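Local coordinates for protein putative gamma-glutamylcyclotransferase YkqA (Bacillus subtilis, PDB 2QIK) that is a putative gamma-glutamylcyclotransferase, probably cyclising gamma-glutamyl groups, built from two AIG2-like regions in one chain, at residues R12-N17 against H225-L230; L4-G9 against E29-K34. All coordinates share one frame; numbering follows the deposited sequence. Where two conformers were deposited one is given.

Overall arrangement
From the N terminus, strand 3-7 runs into the loop that carries, by similarity, the substrate-binding residues Y8 to L11. Contact 2 closes a short loop, with 19 residues between its segments, when strand 25-34 returns to cross near strand 3-7 at close to a right angle. Contact 1 closes a far longer one, 207 residues, in which R12-N17 meets the bend of strand 224-234 and so joins the N-terminal AIG2-like region to the C-terminal one. Because the segments alternate along the chain, the two contacts cross. Their centres lie about 15 Å apart, yet they touch directly, with E15 CG 3.5 Å from G9 O. A buried core contact is thereby linked to a surface contact between the two regions.

Contact 1: residues R12-N17 against H225-L230; sequences RKHEKN and HYKDCL
H14 faces D228 where a type II turn, R12 to E15, meets a corner in strand 224-234; their CA atoms, 7.8 Å apart, are the nearest pair. E15 N closes the turn on R12 O, and the two backbones exchange no hydrogen bond. The H14 ring does most of the touching. With CG anti to its carbonyl carbon (chi1 -51°), the ring lies between two lysine chains: K13 CG sits 3.6 Å above the centre of one face, while K227 crosses the opposite face, its CG 4.0 Å from the ring centroid in a CH-pi contact. At the ring edge, in plane, ND1 donates a weak but nearly straight bond to D228 OD2 (3.5 Å, 165°), with ring and carboxylate planes 82° apart. A water donates to D228 OD1 at 2.5 Å and, weakly, to H14 O. Replacing H14 with an alanine is likely to leave K13 and K227 without the ring they pack on and D228 without its imidazole donor. K116 forms a salt bridge with D228, and D218 does so with K13. Those neighbours suggest that electrostatics around D228 depend more on K116 than on the long imidazole bond, so H14 probably contributes chiefly packing to this junction.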
loop_
_atom_site.group_PDB
_atom_site.type_symbol
_atom_site.label_atom_id
_atom_site.label_comp_id
_atom_site.label_asym_id
_atom_site.label_seq_id
_atom_site.Cartn_x
_atom_site.Cartn_y
_atom_site.Cartn_z
ATOM N N ARG A 12 13.663 -1.139 3.969
ATOM C CA ARG A 12 12.290 -0.734 4.151
ATOM C C ARG A 12 11.878 -0.854 5.638
ATOM O O ARG A 12 12.495 -1.596 6.423
ATOM C CB ARG A 12 11.296 -1.545 3.283
ATOM C CG ARG A 12 11.427 -1.202 1.801
ATOM C CD ARG A 12 10.409 -1.982 0.956
ATOM N NE ARG A 12 9.060 -1.561 1.277
ATOM C CZ ARG A 12 8.007 -2.019 0.688
ATOM N NH1 ARG A 12 8.069 -2.860 -0.325
ATOM N NH2 ARG A 12 6.799 -1.668 1.082
ATOM N N LYS A 13 10.827 -0.156 5.990
ATOM C CA LYS A 13 10.365 -0.152 7.378
ATOM C C LYS A 13 10.122 -1.571 7.811
ATOM O O LYS A 13 9.572 -2.371 7.068
ATOM C CB LYS A 13 9.094 0.720 7.485
ATOM C CG LYS A 13 8.719 1.106 8.875
ATOM C CD LYS A 13 7.364 1.903 8.832
ATOM C CE LYS A 13 7.149 2.574 10.141
ATOM N NZ LYS A 13 5.846 3.347 10.133
ATOM N N HIS A 14 10.475 -1.896 9.040
ATOM C CA HIS A 14 10.263 -3.190 9.611
ATOM C C HIS A 14 11.034 -4.311 8.936
ATOM O O HIS A 14 10.737 -5.523 9.160
ATOM C CB HIS A 14 8.779 -3.606 9.677
ATOM C CG HIS A 14 7.936 -2.568 10.311
ATOM N ND1 HIS A 14 6.819 -1.989 9.796
ATOM C CD2 HIS A 14 8.148 -1.966 11.507
ATOM C CE1 HIS A 14 6.379 -1.061 10.637
ATOM N NE2 HIS A 14 7.147 -1.059 11.698
ATOM N N GLU A 15 12.110 -3.973 8.250
ATOM C CA GLU A 15 13.001 -4.999 7.696
ATOM C C GLU A 15 14.337 -4.905 8.456
ATOM O O GLU A 15 14.616 -3.958 9.198
ATOM C CB GLU A 15 13.259 -4.694 6.217
ATOM C CG GLU A 15 11.995 -4.739 5.365
ATOM C CD GLU A 15 11.433 -6.097 5.066
ATOM O OE1 GLU A 15 11.861 -7.132 5.616
ATOM O OE2 GLU A 15 10.537 -6.133 4.194
ATOM N N LYS A 16 15.149 -5.967 8.288
ATOM C CA LYS A 16 16.279 -6.187 9.183
ATOM C C LYS A 16 17.315 -5.087 9.188
ATOM O O LYS A 16 18.031 -4.900 10.170
ATOM C CB LYS A 16 16.918 -7.512 8.906
ATOM C CG LYS A 16 17.543 -7.637 7.570
ATOM C CD LYS A 16 18.121 -9.009 7.373
ATOM C CE LYS A 16 18.738 -9.157 5.976
ATOM N NZ LYS A 16 19.321 -10.498 5.740
ATOM N N ASN A 17 17.466 -4.341 8.112
ATOM C CA ASN A 17 18.456 -3.233 8.083
ATOM C C ASN A 17 17.887 -1.847 8.240
ATOM O O ASN A 17 18.602 -0.857 8.071
ATOM C CB ASN A 17 19.396 -3.356 6.865
ATOM C CG ASN A 17 20.237 -4.638 6.913
ATOM O OD1 ASN A 17 20.735 -5.001 7.968
ATOM N ND2 ASN A 17 20.412 -5.255 5.788
ATOM N N HIS A 225 -0.904 -1.106 18.116
ATOM C CA HIS A 225 -0.289 -0.814 16.882
ATOM C C HIS A 225 -0.088 -2.091 16.107
ATOM O O HIS A 225 0.422 -3.088 16.588
ATOM C CB HIS A 225 1.046 -0.131 17.177
ATOM C CG HIS A 225 0.894 1.317 17.577
ATOM N ND1 HIS A 225 0.309 2.250 16.746
ATOM C CD2 HIS A 225 1.223 1.978 18.715
ATOM C CE1 HIS A 225 0.289 3.427 17.351
ATOM N NE2 HIS A 225 0.847 3.291 18.545
ATOM N N TYR A 226 -0.511 -2.103 14.846
ATOM C CA TYR A 226 -0.330 -3.255 13.984
ATOM C C TYR A 226 0.548 -2.874 12.780
ATOM O O TYR A 226 0.234 -1.925 12.043
ATOM C CB TYR A 226 -1.709 -3.757 13.465
ATOM C CG TYR A 226 -2.537 -4.380 14.579
ATOM C CD1 TYR A 226 -2.480 -5.761 14.759
ATOM C CD2 TYR A 226 -3.358 -3.616 15.361
ATOM C CE1 TYR A 226 -3.267 -6.400 15.751
ATOM C CE2 TYR A 226 -4.086 -4.209 16.374
ATOM C CZ TYR A 226 -4.014 -5.587 16.530
ATOM O OH TYR A 226 -4.740 -6.230 17.500
ATOM N N LYS A 227 1.590 -3.640 12.563
ATOM C CA LYS A 227 2.638 -3.297 11.539
ATOM C C LYS A 227 2.474 -4.148 10.279
ATOM O O LYS A 227 2.143 -5.324 10.325
ATOM C CB LYS A 227 4.013 -3.643 12.090
ATOM C CG LYS A 227 4.342 -2.776 13.299
ATOM C CD LYS A 227 5.627 -3.105 13.923
ATOM C CE LYS A 227 5.829 -2.206 15.130
ATOM N NZ LYS A 227 5.610 -0.723 14.986
ATOM N N ASP A 228 2.710 -3.527 9.128
ATOM C CA ASP A 228 2.725 -4.276 7.871
ATOM C C ASP A 228 1.392 -4.921 7.602
ATOM O O ASP A 228 1.326 -6.045 7.142
ATOM C CB ASP A 228 3.897 -5.228 7.798
ATOM C CG ASP A 228 5.188 -4.536 7.547
ATOM O OD1 ASP A 228 6.255 -5.138 7.884
ATOM O OD2 ASP A 228 5.275 -3.414 7.026
ATOM N N CYS A 229 0.298 -4.187 7.865
ATOM C CA CYS A 229 -1.037 -4.654 7.522
ATOM C C CYS A 229 -1.191 -4.563 5.996
ATOM O O CYS A 229 -0.737 -3.613 5.359
ATOM C CB CYS A 229 -2.081 -3.776 8.142
ATOM S SG CYS A 229 -2.015 -3.763 9.923
ATOM N N LEU A 230 -1.779 -5.594 5.402
ATOM C CA LEU A 230 -2.075 -5.589 3.965
ATOM C C LEU A 230 -3.255 -4.707 3.664
ATOM O O LEU A 230 -4.275 -4.720 4.353
ATOM C CB LEU A 230 -2.464 -6.987 3.568
ATOM C CG LEU A 230 -2.988 -7.213 2.127
ATOM C CD1 LEU A 230 -1.853 -6.922 1.138
ATOM C CD2 LEU A 230 -3.486 -8.550 1.943
HETATM O O HOH W 1 8.340 -6.149 6.879
#

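Contact 2: residues L4-G9 against E29-K34; sequences LLFVYG and EQARTK
Inside the N-terminal antiparallel sheet, F6 of strand 3-7 points its ring rim at strand 25-34. The axes of 4-7 and 31-34 approach to 8.5 Å and cross at -81°, nearly perpendicular, and no hydrogen bond joins the segments. F6 and A31 have the nearest CA atoms, 8.1 Å apart. F6 directs CB toward A31 and, with CG anti to the backbone N (chi1 175°), carries the ring rim up to the strand. That far rim meets the side chains of A31 and T33: CE2 approaches A31 CB at 4.0 Å and, edge-on and in the ring plane, A31 C, while CE1 lies 3.9 Å from T33 CG2. A31 and T33 both direct CB toward F6, whereas R32 between them points away, the alternation expected of a strand. R32 therefore meets the ring through its backbone, N standing 4.0 Å from CE2.

Strand 55-63 separates the two segments in the sheet, backbone hydrogen bonds joining V7 to E59 and A31 to G58. Others join L4 and F6 to L95 of strand 90-98, consistent with a closed, barrel-like sheet as in the gamma-glutamylcyclotransferase family, within which F6 also packs on V85 and I96. T33 turns its methyl to the phenyl ring, while OG1, anti to the backbone N (chi1 -162°), is hydrogen-bonded to F84 O. Directly after strand 3-7 come Y8 and G9, substrate-binding residues by similarity.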
loop_
_atom_site.group_PDB
_atom_site.type_symbol
_atom_site.label_atom_id
_atom_site.label_comp_id
_atom_site.label_asym_id
_atom_site.label_seq_id
_atom_site.Cartn_x
_atom_site.Cartn_y
_atom_site.Cartn_z
ATOM N N LEU A 4 17.041 12.675 -0.890
ATOM C CA LEU A 4 15.992 11.691 -0.986
ATOM C C LEU A 4 16.587 10.349 -1.340
ATOM O O LEU A 4 17.465 10.243 -2.190
ATOM C CB LEU A 4 14.908 12.089 -1.955
ATOM C CG LEU A 4 14.171 13.347 -1.604
ATOM C CD1 LEU A 4 13.150 13.655 -2.741
ATOM C CD2 LEU A 4 13.419 13.226 -0.295
ATOM N N LEU A 5 16.075 9.314 -0.690
ATOM C CA LEU A 5 16.547 7.941 -0.812
ATOM C C LEU A 5 15.355 6.989 -0.979
ATOM O O LEU A 5 14.440 7.024 -0.148
ATOM C CB LEU A 5 17.322 7.556 0.444
ATOM C CG LEU A 5 17.734 6.074 0.519
ATOM C CD1 LEU A 5 18.769 5.728 -0.471
ATOM C CD2 LEU A 5 18.221 5.758 1.921
ATOM N N PHE A 6 15.365 6.245 -2.067
ATOM C CA PHE A 6 14.334 5.229 -2.326
ATOM C C PHE A 6 14.872 3.879 -1.916
ATOM O O PHE A 6 15.930 3.451 -2.370
ATOM C CB PHE A 6 13.990 5.234 -3.836
ATOM C CG PHE A 6 13.023 4.166 -4.266
ATOM C CD1 PHE A 6 13.465 2.988 -4.793
ATOM C CD2 PHE A 6 11.668 4.346 -4.150
ATOM C CE1 PHE A 6 12.573 2.006 -5.254
ATOM C CE2 PHE A 6 10.796 3.378 -4.584
ATOM C CZ PHE A 6 11.247 2.261 -5.148
ATOM N N VAL A 7 14.129 3.209 -1.017
ATOM C CA VAL A 7 14.515 1.904 -0.534
ATOM C C VAL A 7 13.438 0.880 -0.888
ATOM O O VAL A 7 12.257 1.142 -0.832
ATOM C CB VAL A 7 14.799 1.798 1.005
ATOM C CG1 VAL A 7 16.099 2.610 1.312
ATOM C CG2 VAL A 7 13.562 2.271 1.828
ATOM N N TYR A 8 13.918 -0.312 -1.224
ATOM C CA TYR A 8 13.058 -1.367 -1.775
ATOM C C TYR A 8 13.251 -2.739 -1.121
ATOM O O TYR A 8 12.501 -3.660 -1.401
ATOM C CB TYR A 8 13.296 -1.514 -3.304
ATOM C CG TYR A 8 14.733 -1.805 -3.654
ATOM C CD1 TYR A 8 15.214 -3.103 -3.576
ATOM C CD2 TYR A 8 15.588 -0.831 -4.026
ATOM C CE1 TYR A 8 16.518 -3.403 -3.831
ATOM C CE2 TYR A 8 16.906 -1.111 -4.286
ATOM C CZ TYR A 8 17.379 -2.398 -4.199
ATOM O OH TYR A 8 18.698 -2.735 -4.497
ATOM N N GLY A 9 14.263 -2.852 -0.267
ATOM C CA GLY A 9 14.619 -4.138 0.259
ATOM C C GLY A 9 14.754 -4.138 1.770
ATOM O O GLY A 9 13.823 -3.814 2.499
ATOM N N GLU A 29 5.513 6.574 2.028
ATOM C CA GLU A 29 5.364 5.159 2.255
ATOM C C GLU A 29 5.017 4.388 0.993
ATOM O O GLU A 29 5.288 3.170 0.912
ATOM C CB GLU A 29 4.212 4.878 3.295
ATOM C CG GLU A 29 4.460 5.522 4.638
ATOM C CD GLU A 29 3.280 5.427 5.591
ATOM O OE1 GLU A 29 3.332 6.045 6.632
ATOM O OE2 GLU A 29 2.339 4.662 5.339
ATOM N N GLN A 30 4.428 5.078 0.039
ATOM C CA GLN A 30 3.955 4.437 -1.185
ATOM C C GLN A 30 4.724 5.090 -2.338
ATOM O O GLN A 30 4.649 6.295 -2.580
ATOM C CB GLN A 30 2.467 4.618 -1.400
ATOM C CG GLN A 30 1.619 4.141 -0.188
ATOM C CD GLN A 30 1.873 2.722 0.239
ATOM O OE1 GLN A 30 2.290 1.874 -0.546
ATOM N NE2 GLN A 30 1.567 2.439 1.538
ATOM N N ALA A 31 5.547 4.338 -3.035
ATOM C CA ALA A 31 6.407 4.897 -4.070
ATOM C C ALA A 31 6.854 3.787 -5.019
ATOM O O ALA A 31 6.864 2.616 -4.634
ATOM C CB ALA A 31 7.629 5.570 -3.464
ATOM N N ARG A 32 7.236 4.159 -6.222
ATOM C CA ARG A 32 7.690 3.174 -7.200
ATOM C C ARG A 32 8.615 3.836 -8.211
ATOM O O ARG A 32 8.587 5.029 -8.443
ATOM C CB ARG A 32 6.498 2.468 -7.924
ATOM C CG ARG A 32 5.774 3.323 -8.909
ATOM C CD ARG A 32 4.582 2.620 -9.496
ATOM N NE ARG A 32 4.025 3.330 -10.612
ATOM C CZ ARG A 32 3.025 2.898 -11.345
ATOM N NH1 ARG A 32 2.444 1.748 -11.079
ATOM N NH2 ARG A 32 2.660 3.602 -12.378
ATOM N N THR A 33 9.376 2.981 -8.873
ATOM C CA THR A 33 10.193 3.389 -10.021
ATOM C C THR A 33 10.208 2.278 -11.046
ATOM O O THR A 33 10.200 1.110 -10.707
ATOM C CB THR A 33 11.582 3.796 -9.565
ATOM O OG1 THR A 33 12.257 4.571 -10.552
ATOM C CG2 THR A 33 12.465 2.675 -9.130
ATOM N N LYS A 34 10.274 2.629 -12.320
ATOM C CA LYS A 34 10.226 1.655 -13.387
ATOM C C LYS A 34 11.535 0.814 -13.351
ATOM O O LYS A 34 12.644 1.375 -13.345
ATOM C CB LYS A 34 10.047 2.308 -14.750
ATOM C CG LYS A 34 10.004 1.269 -15.863
ATOM C CD LYS A 34 9.360 1.764 -17.143
ATOM C CE LYS A 34 7.835 1.834 -17.126
ATOM N NZ LYS A 34 7.311 2.537 -18.279
#